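Local coordinates for uncharacterized metalloprotein (Deinococcus radiodurans, PDB 3GG7) that is of unknown function but binds manganese on a TIM-barrel scaffold and is probably a TatD-type hydrolase acting on ester bonds, at residues 27-32 with 52-57; 159-164 with 185-190; 191-196 with 232-237. All coordinates share one frame; numbering follows the deposited sequence.

How the contacts relate
Followed from the N terminus, the three contacts come in series along the chain, and none nests within or crosses another. Contact 1 closes first, pairing strand 29-32 with strand 53-55 around a loop that carries helix 40-44. Contact 2 ties the end of helix 154-162 to the turn before strand 191-193, spanning strand 166-169, helix 171-174 and most of helix 177-185. Contact 3 opens at the very next residue and joins strand 191-193 to helix 227-243 near the C terminus. Contacts 2 and 3 touch, N237 ND2 lying 2.9 Å from R188 O, whereas contacts 1 and 3 approach to about 4 Å between nearest atoms without touching. Strand 4-8 lies between strands 29-32 and 191-193.

Contact 1: residues 27-32 with 52-57; sequences QLTVLS and HVWTAL
T29 and W54 make the tightly packed part of this contact. CG2 of T29 stands over the centre of the six-membered ring of W54, 3.6 Å from the centroid and 10° off the normal, a CH-pi contact. That methyl is anti to the backbone N, while OG1 of T29 takes the position anti to the carbonyl carbon and meets the edge of the H52 ring in its plane, 3.4 Å from CD2 of H52. The backbones run parallel, with 22° between the strand axes, and four hydrogen bonds join them: V30 N to H52 O at 2.9 Å, W54 N to V30 O, S32 N to W54 O and A56 N to S32 O. V30 and S32 thus each donate and accept, as in a regular parallel pair. On their face of the sheet V30 CG2 and V53 CG2 are 4.2 Å apart, and a water bridges S32 OG and T55 OG1.

The looser side is at Q27, exposed and modelled in two conformers, so its side-chain end is doubtfully placed; its CA nevertheless lies over one face of the H52 ring, 3.8 Å from the centroid. ND1 of that ring bonds E24 OE1. Neighbours cover the buried residues: T29 and V30 pack on strand 4-8, L31 and A56 on F83. The two strands thus lie in the barrel wall between strands 4-8 and 83-88, with helix 40-44 against S32 and T55.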
ATOM      1  N   GLN A  27      -3.231   8.031 -18.057  1.00 23.49           N
ATOM      2  CA  GLN A  27      -3.170   8.981 -16.944  0.50 23.84           C
ATOM      3  C   GLN A  27      -3.684   8.338 -15.647  1.00 23.33           C
ATOM      4  O   GLN A  27      -4.489   8.911 -14.895  1.00 23.98           O
ATOM      5  CB  GLN A  27      -3.879  10.286 -17.309  0.50 24.52           C
ATOM      6  CG  GLN A  27      -3.353  10.824 -18.636  0.50 26.56           C
ATOM      7  CD  GLN A  27      -3.204  12.329 -18.693  0.50 30.14           C
ATOM      8  OE1 GLN A  27      -4.121  13.028 -19.094  0.50 32.47           O
ATOM      9  NE2 GLN A  27      -2.018  12.830 -18.324  0.50 31.74           N
ATOM     10  N   LEU A  28      -3.156   7.140 -15.387  1.00 22.56           N
ATOM     11  CA  LEU A  28      -3.513   6.326 -14.229  1.00 21.81           C
ATOM     12  C   LEU A  28      -2.402   6.507 -13.191  1.00 21.12           C
ATOM     13  O   LEU A  28      -1.246   6.176 -13.452  1.00 22.05           O
ATOM     14  CB  LEU A  28      -3.657   4.856 -14.656  1.00 22.52           C
ATOM     15  CG  LEU A  28      -4.399   3.928 -13.704  1.00 23.62           C
ATOM     16  CD1 LEU A  28      -4.902   2.669 -14.457  1.00 27.64           C
ATOM     17  CD2 LEU A  28      -3.549   3.540 -12.524  1.00 25.15           C
ATOM     18  N   THR A  29      -2.748   7.098 -12.050  1.00 20.64           N
ATOM     19  CA  THR A  29      -1.809   7.315 -10.968  1.00 20.07           C
ATOM     20  C   THR A  29      -1.531   6.038 -10.203  1.00 19.90           C
ATOM     21  O   THR A  29      -2.448   5.340  -9.768  1.00 21.05           O
ATOM     22  CB  THR A  29      -2.328   8.371 -10.007  1.00 20.26           C
ATOM     23  OG1 THR A  29      -2.636   9.556 -10.743  1.00 23.36           O
ATOM     24  CG2 THR A  29      -1.318   8.667  -8.896  1.00 21.67           C
ATOM     25  N   VAL A  30      -0.251   5.718 -10.045  1.00 19.38           N
ATOM     26  CA  VAL A  30       0.149   4.519  -9.338  1.00 18.36           C
ATOM     27  C   VAL A  30       1.142   4.814  -8.225  1.00 18.43           C
ATOM     28  O   VAL A  30       2.032   5.661  -8.371  1.00 17.89           O
ATOM     29  CB  VAL A  30       0.733   3.433 -10.274  1.00 17.97           C
ATOM     30  CG1 VAL A  30      -0.293   3.016 -11.335  1.00 19.23           C
ATOM     31  CG2 VAL A  30       2.029   3.920 -10.950  1.00 20.86           C
ATOM     32  N   LEU A  31       0.957   4.143  -7.095  1.00 16.81           N
ATOM     33  CA  LEU A  31       1.973   4.113  -6.050  1.00 17.35           C
ATOM     34  C   LEU A  31       2.803   2.876  -6.296  1.00 16.59           C
ATOM     35  O   LEU A  31       2.430   1.759  -5.986  1.00 17.77           O
ATOM     36  CB  LEU A  31       1.369   4.105  -4.636  1.00 18.31           C
ATOM     37  CG  LEU A  31       2.415   4.261  -3.544  1.00 18.53           C
ATOM     38  CD1 LEU A  31       2.852   5.732  -3.484  1.00 20.01           C
ATOM     39  CD2 LEU A  31       1.861   3.762  -2.178  1.00 19.10           C
ATOM     40  N   SER A  32       3.989   3.133  -6.833  1.00 16.50           N
ATOM     41  CA  SER A  32       4.955   2.116  -7.225  1.00 16.96           C
ATOM     42  C   SER A  32       5.789   1.769  -5.987  1.00 17.06           C
ATOM     43  O   SER A  32       6.680   2.544  -5.603  1.00 16.89           O
ATOM     44  CB  SER A  32       5.823   2.703  -8.350  1.00 17.11           C
ATOM     45  OG  SER A  32       6.857   1.813  -8.764  1.00 17.17           O
ATOM     46  N   HIS A  52       2.658  10.379 -13.342  1.00 17.56           N
ATOM     47  CA  HIS A  52       1.673   9.503 -12.681  1.00 18.11           C
ATOM     48  C   HIS A  52       2.293   8.366 -11.927  1.00 17.36           C
ATOM     49  O   HIS A  52       1.564   7.626 -11.264  1.00 19.07           O
ATOM     50  CB  HIS A  52       0.695   8.944 -13.693  1.00 18.91           C
ATOM     51  CG  HIS A  52      -0.237   9.985 -14.224  1.00 20.01           C
ATOM     52  ND1 HIS A  52       0.085  10.780 -15.303  1.00 21.48           N
ATOM     53  CD2 HIS A  52      -1.414  10.444 -13.744  1.00 23.25           C
ATOM     54  CE1 HIS A  52      -0.892  11.653 -15.488  1.00 24.20           C
ATOM     55  NE2 HIS A  52      -1.818  11.463 -14.570  1.00 24.32           N
ATOM     56  N   VAL A  53       3.608   8.213 -11.975  1.00 16.77           N
ATOM     57  CA  VAL A  53       4.278   7.124 -11.270  1.00 16.63           C
ATOM     58  C   VAL A  53       4.919   7.710 -10.005  1.00 16.80           C
ATOM     59  O   VAL A  53       5.879   8.473 -10.094  1.00 16.12           O
ATOM     60  CB  VAL A  53       5.379   6.475 -12.147  1.00 17.56           C
ATOM     61  CG1 VAL A  53       6.108   5.388 -11.355  1.00 19.18           C
ATOM     62  CG2 VAL A  53       4.766   5.870 -13.442  1.00 19.49           C
ATOM     63  N   TRP A  54       4.367   7.373  -8.843  1.00 17.40           N
ATOM     64  CA  TRP A  54       4.812   7.903  -7.551  1.00 16.84           C
ATOM     65  C   TRP A  54       5.478   6.760  -6.804  1.00 17.43           C
ATOM     66  O   TRP A  54       4.820   5.786  -6.407  1.00 17.30           O
ATOM     67  CB  TRP A  54       3.597   8.394  -6.758  1.00 16.99           C
ATOM     68  CG  TRP A  54       2.782   9.483  -7.414  1.00 17.93           C
ATOM     69  CD1 TRP A  54       3.037  10.132  -8.598  1.00 20.41           C
ATOM     70  CD2 TRP A  54       1.580  10.082  -6.886  1.00 19.35           C
ATOM     71  NE1 TRP A  54       2.069  11.084  -8.825  1.00 20.35           N
ATOM     72  CE2 TRP A  54       1.164  11.065  -7.797  1.00 20.10           C
ATOM     73  CE3 TRP A  54       0.822   9.865  -5.729  1.00 21.97           C
ATOM     74  CZ2 TRP A  54       0.010  11.832  -7.602  1.00 20.21           C
ATOM     75  CZ3 TRP A  54      -0.306  10.636  -5.530  1.00 20.42           C
ATOM     76  CH2 TRP A  54      -0.694  11.618  -6.469  1.00 21.57           C
ATOM     77  N   THR A  55       6.781   6.871  -6.589  1.00 16.80           N
ATOM     78  CA  THR A  55       7.565   5.744  -6.084  1.00 17.24           C
ATOM     79  C   THR A  55       7.704   5.819  -4.550  1.00 17.11           C
ATOM     80  O   THR A  55       7.975   6.898  -3.965  1.00 17.58           O
ATOM     81  CB  THR A  55       8.952   5.707  -6.735  1.00 17.66           C
ATOM     82  OG1 THR A  55       8.854   5.929  -8.151  1.00 16.75           O
ATOM     83  CG2 THR A  55       9.664   4.367  -6.466  1.00 16.64           C
ATOM     84  N   ALA A  56       7.505   4.663  -3.906  1.00 16.40           N
ATOM     85  CA  ALA A  56       7.561   4.511  -2.440  1.00 15.96           C
ATOM     86  C   ALA A  56       8.785   3.638  -2.076  1.00 16.52           C
ATOM     87  O   ALA A  56       9.183   2.741  -2.847  1.00 17.01           O
ATOM     88  CB  ALA A  56       6.267   3.887  -1.914  1.00 16.43           C
ATOM     89  N   LEU A  57       9.392   3.960  -0.931  1.00 16.53           N
ATOM     90  CA  LEU A  57      10.606   3.365  -0.409  1.00 16.99           C
ATOM     91  C   LEU A  57      10.179   2.352   0.652  1.00 16.90           C
ATOM     92  O   LEU A  57       9.567   2.706   1.669  1.00 17.18           O
ATOM     93  CB  LEU A  57      11.493   4.443   0.195  1.00 17.39           C
ATOM     94  CG  LEU A  57      12.774   3.959   0.826  1.00 16.43           C
ATOM     95  CD1 LEU A  57      13.728   3.486  -0.238  1.00 18.34           C
ATOM     96  CD2 LEU A  57      13.397   5.150   1.601  1.00 19.70           C
TER
HETATM   97  O   HOH W   1       8.539   3.633  -9.773  1.00 17.97           O

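Contact 2: residues 159-164 with 185-190; sequences RAISLG and SMPRDR
The guanidinium of R190 meets I161 at its edge: I161 O lies in the guanidinium plane and accepts from NH1 of R190 at 2.9 Å. The bond is nearly straight (N-H...O 175°) and uses a lone pair of the carbonyl, in the carbonyl plane. Beside it, CG2 of I161 comes to 3.3 Å from NH2 of R190, and CA of G164 approaches NH1 of R190 obliquely at 3.5 Å. A bend at chi3 (-103°) swings NE of R190 off the line of its otherwise extended chain.

I161 O is gripped twice, since G164 N also donates to it, at 2.9 Å. G164, just past the last turn, completes a Schellman motif, and at its positive phi of 85° a side chain would collide with the carbonyl O of L163, so glycine suits the position. The cationic group therefore sits at a helix C-terminus, a position that probably favours it electrostatically.

Further along, I161 and P187 reach toward each other tip to tip, CD1 of I161 lying 3.9 Å from CD of P187, while the same methyl is 3.3 Å from S185 O. An alanine in place of R190 would probably leave I161 O with one donor fewer, deprive C165 O of its bond from NH1, and uncover CG2 of I161 on that side.

This is a surface contact, set over the flank of strand 166-169: I161 and M186 touch F167, and R190 packs on W166. R159 turns to helix 129-138 with a salt bridge to E137, while D189 and R190 border helix 227-243.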
ATOM      1  N   ARG A 159     -10.622  -0.678  15.397  1.00 27.10           N
ATOM      2  CA  ARG A 159      -9.470  -0.101  16.079  1.00 25.47           C
ATOM      3  C   ARG A 159      -8.556   0.683  15.119  1.00 25.08           C
ATOM      4  O   ARG A 159      -8.064   1.766  15.452  1.00 24.42           O
ATOM      5  CB  ARG A 159      -8.645  -1.184  16.783  1.00 26.19           C
ATOM      6  CG  ARG A 159      -7.483  -0.648  17.561  1.00 27.02           C
ATOM      7  CD  ARG A 159      -6.637  -1.741  18.223  1.00 28.08           C
ATOM      8  NE  ARG A 159      -5.432  -1.151  18.771  1.00 28.30           N
ATOM      9  CZ  ARG A 159      -4.264  -1.782  18.936  1.00 26.63           C
ATOM     10  NH1 ARG A 159      -4.107  -3.047  18.576  1.00 27.22           N
ATOM     11  NH2 ARG A 159      -3.250  -1.114  19.434  1.00 29.14           N
ATOM     12  N   ALA A 160      -8.291   0.108  13.952  1.00 24.51           N
ATOM     13  CA  ALA A 160      -7.483   0.813  12.964  1.00 24.32           C
ATOM     14  C   ALA A 160      -8.090   2.172  12.596  1.00 24.19           C
ATOM     15  O   ALA A 160      -7.389   3.176  12.505  1.00 24.39           O
ATOM     16  CB  ALA A 160      -7.347  -0.055  11.733  1.00 23.98           C
ATOM     17  N   ILE A 161      -9.401   2.181  12.381  1.00 25.59           N
ATOM     18  CA  ILE A 161     -10.089   3.437  12.065  1.00 26.29           C
ATOM     19  C   ILE A 161      -9.848   4.454  13.185  1.00 27.18           C
ATOM     20  O   ILE A 161      -9.454   5.597  12.937  1.00 27.28           O
ATOM     21  CB  ILE A 161     -11.570   3.200  11.842  1.00 26.54           C
ATOM     22  CG1 ILE A 161     -11.799   2.396  10.562  1.00 27.18           C
ATOM     23  CG2 ILE A 161     -12.314   4.550  11.752  1.00 27.26           C
ATOM     24  CD1 ILE A 161     -13.136   1.699  10.503  1.00 28.26           C
ATOM     25  N   SER A 162     -10.020   4.001  14.424  1.00 27.63           N
ATOM     26  CA  SER A 162      -9.787   4.840  15.609  1.00 28.74           C
ATOM     27  C   SER A 162      -8.368   5.411  15.722  1.00 28.86           C
ATOM     28  O   SER A 162      -8.164   6.510  16.254  1.00 29.56           O
ATOM     29  CB  SER A 162     -10.155   4.035  16.869  1.00 29.21           C
ATOM     30  OG  SER A 162      -9.078   3.205  17.297  1.00 31.94           O
ATOM     31  N   LEU A 163      -7.382   4.664  15.221  1.00 27.91           N
ATOM     32  CA  LEU A 163      -5.989   5.078  15.194  1.00 28.12           C
ATOM     33  C   LEU A 163      -5.627   5.976  13.992  1.00 28.02           C
ATOM     34  O   LEU A 163      -4.458   6.357  13.820  1.00 29.75           O
ATOM     35  CB  LEU A 163      -5.072   3.844  15.193  1.00 27.88           C
ATOM     36  CG  LEU A 163      -5.028   3.114  16.541  1.00 28.26           C
ATOM     37  CD1 LEU A 163      -4.425   1.726  16.371  1.00 27.10           C
ATOM     38  CD2 LEU A 163      -4.246   3.925  17.571  1.00 30.86           C
ATOM     39  N   GLY A 164      -6.609   6.302  13.164  1.00 28.08           N
ATOM     40  CA  GLY A 164      -6.388   7.194  12.026  1.00 27.23           C
ATOM     41  C   GLY A 164      -5.873   6.511  10.770  1.00 26.38           C
ATOM     42  O   GLY A 164      -5.294   7.182   9.887  1.00 26.97           O
ATOM     43  N   SER A 185     -17.661  -0.927   6.872  1.00 31.76           N
ATOM     44  CA  SER A 185     -17.250  -0.275   8.120  1.00 31.52           C
ATOM     45  C   SER A 185     -16.236   0.882   7.973  1.00 30.02           C
ATOM     46  O   SER A 185     -16.009   1.658   8.917  1.00 30.28           O
ATOM     47  CB  SER A 185     -16.724  -1.322   9.100  1.00 32.13           C
ATOM     48  OG  SER A 185     -17.794  -2.163   9.482  1.00 37.21           O
ATOM     49  N   MET A 186     -15.670   1.024   6.779  1.00 28.74           N
ATOM     50  CA  MET A 186     -14.648   2.031   6.531  1.00 27.91           C
ATOM     51  C   MET A 186     -15.290   3.379   6.205  1.00 27.31           C
ATOM     52  O   MET A 186     -16.229   3.434   5.403  1.00 28.80           O
ATOM     53  CB  MET A 186     -13.778   1.599   5.331  1.00 26.61           C
ATOM     54  CG  MET A 186     -12.970   0.324   5.527  1.00 25.57           C
ATOM     55  SD  MET A 186     -12.063  -0.165   4.003  1.00 18.96           S
ATOM     56  CE  MET A 186     -11.339  -1.698   4.526  1.00 28.96           C
ATOM     57  N   PRO A 187     -14.780   4.474   6.807  1.00 27.00           N
ATOM     58  CA  PRO A 187     -15.230   5.785   6.366  1.00 26.27           C
ATOM     59  C   PRO A 187     -14.856   5.983   4.896  1.00 26.43           C
ATOM     60  O   PRO A 187     -13.711   5.696   4.496  1.00 25.55           O
ATOM     61  CB  PRO A 187     -14.489   6.767   7.282  1.00 26.94           C
ATOM     62  CG  PRO A 187     -13.536   5.958   8.050  1.00 27.85           C
ATOM     63  CD  PRO A 187     -13.780   4.548   7.881  1.00 27.36           C
ATOM     64  N   ARG A 188     -15.803   6.456   4.092  1.00 25.38           N
ATOM     65  CA  ARG A 188     -15.565   6.561   2.651  1.00 25.80           C
ATOM     66  C   ARG A 188     -14.481   7.555   2.324  1.00 25.07           C
ATOM     67  O   ARG A 188     -13.865   7.432   1.262  1.00 25.85           O
ATOM     68  CB  ARG A 188     -16.846   6.928   1.890  1.00 25.81           C
ATOM     69  CG  ARG A 188     -17.876   5.832   1.936  1.00 28.35           C
ATOM     70  CD  ARG A 188     -19.060   6.135   1.056  1.00 29.68           C
ATOM     71  NE  ARG A 188     -20.115   5.135   1.211  1.00 31.71           N
ATOM     72  CZ  ARG A 188     -21.303   5.214   0.615  1.00 32.97           C
ATOM     73  NH1 ARG A 188     -21.608   6.251  -0.167  1.00 34.73           N
ATOM     74  NH2 ARG A 188     -22.190   4.244   0.797  1.00 33.34           N
ATOM     75  N   ASP A 189     -14.249   8.528   3.205  1.00 24.59           N
ATOM     76  CA  ASP A 189     -13.207   9.544   2.997  1.00 24.85           C
ATOM     77  C   ASP A 189     -11.788   9.049   3.333  1.00 24.25           C
ATOM     78  O   ASP A 189     -10.838   9.833   3.270  1.00 24.72           O
ATOM     79  CB  ASP A 189     -13.552  10.892   3.690  1.00 25.09           C
ATOM     80  CG  ASP A 189     -13.755  10.785   5.180  1.00 27.59           C
ATOM     81  OD1 ASP A 189     -13.538   9.704   5.765  1.00 27.16           O
ATOM     82  OD2 ASP A 189     -14.114  11.832   5.790  1.00 31.46           O
ATOM     83  N   ARG A 190     -11.659   7.757   3.657  1.00 24.44           N
ATOM     84  CA  ARG A 190     -10.335   7.146   3.895  1.00 24.25           C
ATOM     85  C   ARG A 190     -10.099   5.892   3.048  1.00 23.96           C
ATOM     86  O   ARG A 190      -9.182   5.102   3.338  1.00 23.77           O
ATOM     87  CB  ARG A 190     -10.175   6.820   5.374  1.00 24.71           C
ATOM     88  CG  ARG A 190      -9.914   8.068   6.242  1.00 28.24           C
ATOM     89  CD  ARG A 190      -9.435   7.705   7.642  1.00 33.78           C
ATOM     90  NE  ARG A 190     -10.484   7.848   8.634  1.00 36.42           N
ATOM     91  CZ  ARG A 190     -10.439   7.326   9.853  1.00 38.42           C
ATOM     92  NH1 ARG A 190      -9.377   6.614  10.260  1.00 34.69           N
ATOM     93  NH2 ARG A 190     -11.462   7.533  10.678  1.00 39.68           N
TER

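Contact 3: residues 191-196 with 232-237; sequences VLTETD and RIVKEN. With MN (manganese (II) ion), chain B.
N237 and V191 supply the hydrogen bond of this contact. ND2 of N237 donates to V191 O at 2.9 Å with an N-H...O angle of 163°, and the acceptor lies near the plane of the amide, though the donor is tilted 20° from that of the carbonyl. The same ND2 also donates to R188 O, so two backbone carbonyls hold the amide from turning.

Van der Waals packing lies alongside the bond. V234 has its CB directed to the strand, and both methyls touch it: CG1, anti to the backbone N (chi1 176°), lies 3.8 Å from T193 OG1, and CG2 is 4.1 Å from T193 CG2. CD2 of L192 reaches CB of N237 at 3.9 Å. T193 OG1 finds its polar partner in I4 O, whereas T193 N, buried here beside V234, has no partner in the model.

One salt bridge lies within the helix, R232 NH1 to E236 OE2 at 2.9 Å, one turn on.

Metal coordination comes beyond the strand. OD1 of D196 binds the manganese at 2.2 Å, and a water 2.0 Å from the metal donates to D196 OD2. H7, H9 and E86 complete the five ligands. Strand 191-193 also bonds strand 4-8 through T193 and F6, closing a TIM barrel; a wall strand backed by an outer helix, with a metal ligand just past its C-terminal end, is characteristic of the metallo-dependent hydrolases.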
ATOM      1  N   VAL A 191     -10.882   5.729   1.985  1.00 22.98           N
ATOM      2  CA  VAL A 191     -10.788   4.585   1.087  1.00 22.70           C
ATOM      3  C   VAL A 191     -10.062   4.952  -0.210  1.00 22.59           C
ATOM      4  O   VAL A 191     -10.400   5.924  -0.881  1.00 22.55           O
ATOM      5  CB  VAL A 191     -12.165   3.974   0.818  1.00 23.14           C
ATOM      6  CG1 VAL A 191     -12.092   2.818  -0.179  1.00 23.24           C
ATOM      7  CG2 VAL A 191     -12.718   3.459   2.140  1.00 22.39           C
ATOM      8  N   LEU A 192      -9.022   4.172  -0.511  1.00 22.47           N
ATOM      9  CA  LEU A 192      -8.269   4.273  -1.762  1.00 21.17           C
ATOM     10  C   LEU A 192      -8.409   2.936  -2.460  1.00 21.76           C
ATOM     11  O   LEU A 192      -8.746   1.922  -1.843  1.00 21.88           O
ATOM     12  CB  LEU A 192      -6.779   4.552  -1.454  1.00 21.85           C
ATOM     13  CG  LEU A 192      -6.517   5.776  -0.586  1.00 23.09           C
ATOM     14  CD1 LEU A 192      -5.069   5.827  -0.178  1.00 22.46           C
ATOM     15  CD2 LEU A 192      -6.966   7.078  -1.286  1.00 24.50           C
ATOM     16  N   THR A 193      -8.106   2.919  -3.752  1.00 21.90           N
ATOM     17  CA  THR A 193      -8.168   1.713  -4.564  1.00 21.01           C
ATOM     18  C   THR A 193      -6.741   1.238  -4.889  1.00 20.99           C
ATOM     19  O   THR A 193      -5.860   2.054  -5.034  1.00 21.22           O
ATOM     20  CB  THR A 193      -8.956   1.972  -5.864  1.00 21.40           C
ATOM     21  OG1 THR A 193      -8.512   3.182  -6.477  1.00 20.96           O
ATOM     22  CG2 THR A 193     -10.471   2.102  -5.586  1.00 22.94           C
ATOM     23  N   GLU A 194      -6.554  -0.070  -5.034  1.00 19.96           N
ATOM     24  CA  GLU A 194      -5.246  -0.669  -5.394  1.00 20.21           C
ATOM     25  C   GLU A 194      -5.455  -1.936  -6.208  1.00 20.39           C
ATOM     26  O   GLU A 194      -6.581  -2.443  -6.268  1.00 20.31           O
ATOM     27  CB  GLU A 194      -4.446  -1.030  -4.132  1.00 19.79           C
ATOM     28  CG  GLU A 194      -5.055  -2.174  -3.288  1.00 19.65           C
ATOM     29  CD  GLU A 194      -4.095  -2.722  -2.213  1.00 20.54           C
ATOM     30  OE1 GLU A 194      -3.553  -1.924  -1.426  1.00 22.36           O
ATOM     31  OE2 GLU A 194      -3.866  -3.951  -2.200  1.00 23.87           O
ATOM     32  N   THR A 195      -4.395  -2.475  -6.809  1.00 19.64           N
ATOM     33  CA  THR A 195      -4.392  -3.839  -7.328  1.00 20.66           C
ATOM     34  C   THR A 195      -3.441  -4.804  -6.610  1.00 20.37           C
ATOM     35  O   THR A 195      -3.697  -5.990  -6.552  1.00 20.98           O
ATOM     36  CB  THR A 195      -4.037  -3.937  -8.813  1.00 21.65           C
ATOM     37  OG1 THR A 195      -2.678  -3.502  -9.029  1.00 21.66           O
ATOM     38  CG2 THR A 195      -5.015  -3.138  -9.679  1.00 21.22           C
ATOM     39  N   ASP A 196      -2.295  -4.312  -6.136  1.00 19.71           N
ATOM     40  CA  ASP A 196      -1.222  -5.180  -5.691  1.00 20.34           C
ATOM     41  C   ASP A 196      -0.721  -6.122  -6.802  1.00 20.06           C
ATOM     42  O   ASP A 196      -0.238  -7.235  -6.515  1.00 21.27           O
ATOM     43  CB  ASP A 196      -1.602  -5.994  -4.447  1.00 20.22           C
ATOM     44  CG  ASP A 196      -0.382  -6.463  -3.657  1.00 20.88           C
ATOM     45  OD1 ASP A 196       0.683  -5.805  -3.740  1.00 19.61           O
ATOM     46  OD2 ASP A 196      -0.493  -7.487  -2.938  1.00 20.77           O
ATOM     47  N   ARG A 232     -14.394  10.057  -8.281  1.00 25.69           N
ATOM     48  CA  ARG A 232     -14.214  11.385  -7.722  1.00 26.65           C
ATOM     49  C   ARG A 232     -13.813  11.307  -6.258  1.00 25.87           C
ATOM     50  O   ARG A 232     -12.914  12.030  -5.829  1.00 25.60           O
ATOM     51  CB  ARG A 232     -15.501  12.226  -7.862  1.00 26.72           C
ATOM     52  CG  ARG A 232     -15.453  13.563  -7.121  1.00 29.44           C
ATOM     53  CD  ARG A 232     -16.801  14.343  -7.182  1.00 32.15           C
ATOM     54  NE  ARG A 232     -17.955  13.561  -6.733  1.00 35.44           N
ATOM     55  CZ  ARG A 232     -18.321  13.362  -5.467  1.00 35.79           C
ATOM     56  NH1 ARG A 232     -17.631  13.877  -4.452  1.00 38.08           N
ATOM     57  NH2 ARG A 232     -19.405  12.638  -5.202  1.00 36.64           N
ATOM     58  N   ILE A 233     -14.536  10.497  -5.485  1.00 25.64           N
ATOM     59  CA  ILE A 233     -14.264  10.335  -4.055  1.00 26.13           C
ATOM     60  C   ILE A 233     -12.826   9.849  -3.799  1.00 24.67           C
ATOM     61  O   ILE A 233     -12.116  10.427  -2.979  1.00 23.37           O
ATOM     62  CB  ILE A 233     -15.288   9.400  -3.425  1.00 26.43           C
ATOM     63  CG1 ILE A 233     -16.610  10.144  -3.275  1.00 28.79           C
ATOM     64  CG2 ILE A 233     -14.826   8.892  -2.051  1.00 27.83           C
ATOM     65  CD1 ILE A 233     -17.781   9.228  -3.076  1.00 29.43           C
ATOM     66  N   VAL A 234     -12.400   8.833  -4.533  1.00 25.38           N
ATOM     67  CA  VAL A 234     -11.021   8.338  -4.426  1.00 24.70           C
ATOM     68  C   VAL A 234      -9.986   9.422  -4.792  1.00 24.95           C
ATOM     69  O   VAL A 234      -9.015   9.606  -4.066  1.00 25.08           O
ATOM     70  CB  VAL A 234     -10.820   7.045  -5.222  1.00 25.05           C
ATOM     71  CG1 VAL A 234      -9.351   6.598  -5.170  1.00 25.34           C
ATOM     72  CG2 VAL A 234     -11.745   5.946  -4.679  1.00 25.00           C
ATOM     73  N   LYS A 235     -10.226  10.209  -5.849  1.00 25.18           N
ATOM     74  CA  LYS A 235      -9.332  11.339  -6.155  1.00 25.49           C
ATOM     75  C   LYS A 235      -9.316  12.399  -5.055  1.00 25.54           C
ATOM     76  O   LYS A 235      -8.268  12.922  -4.703  1.00 26.14           O
ATOM     77  CB  LYS A 235      -9.746  12.027  -7.457  1.00 26.24           C
ATOM     78  CG  LYS A 235      -9.405  11.268  -8.701  1.00 29.10           C
ATOM     79  CD  LYS A 235      -8.107  11.813  -9.284  1.00 31.85           C
ATOM     80  CE  LYS A 235      -7.686  11.062 -10.502  1.00 33.57           C
ATOM     81  NZ  LYS A 235      -6.408  11.638 -11.054  1.00 32.33           N
ATOM     82  N   GLU A 236     -10.502  12.730  -4.532  1.00 25.54           N
ATOM     83  CA  GLU A 236     -10.595  13.667  -3.422  1.00 25.44           C
ATOM     84  C   GLU A 236      -9.814  13.130  -2.228  1.00 23.90           C
ATOM     85  O   GLU A 236      -9.157  13.897  -1.505  1.00 23.97           O
ATOM     86  CB  GLU A 236     -12.048  13.916  -2.981  1.00 26.23           C
ATOM     87  CG  GLU A 236     -12.908  14.643  -3.978  1.00 28.03           C
ATOM     88  CD  GLU A 236     -14.382  14.635  -3.617  1.00 30.75           C
ATOM     89  OE1 GLU A 236     -14.801  13.918  -2.661  1.00 34.79           O
ATOM     90  OE2 GLU A 236     -15.141  15.347  -4.307  1.00 35.50           O
ATOM     91  N   ASN A 237      -9.918  11.819  -2.009  1.00 24.16           N
ATOM     92  CA  ASN A 237      -9.234  11.197  -0.887  1.00 23.54           C
ATOM     93  C   ASN A 237      -7.716  11.259  -1.052  1.00 22.50           C
ATOM     94  O   ASN A 237      -7.016  11.566  -0.095  1.00 22.30           O
ATOM     95  CB  ASN A 237      -9.693   9.757  -0.701  1.00 22.63           C
ATOM     96  CG  ASN A 237     -11.142   9.646  -0.234  1.00 24.49           C
ATOM     97  OD1 ASN A 237     -11.778  10.650   0.160  1.00 24.05           O
ATOM     98  ND2 ASN A 237     -11.662   8.432  -0.271  1.00 23.08           N
TER
HETATM   99 MN    MN B 253       2.287  -5.425  -2.238  1.00 16.50          MN
HETATM  100  O   HOH W   2       1.527  -7.066  -1.301  1.00 22.24           O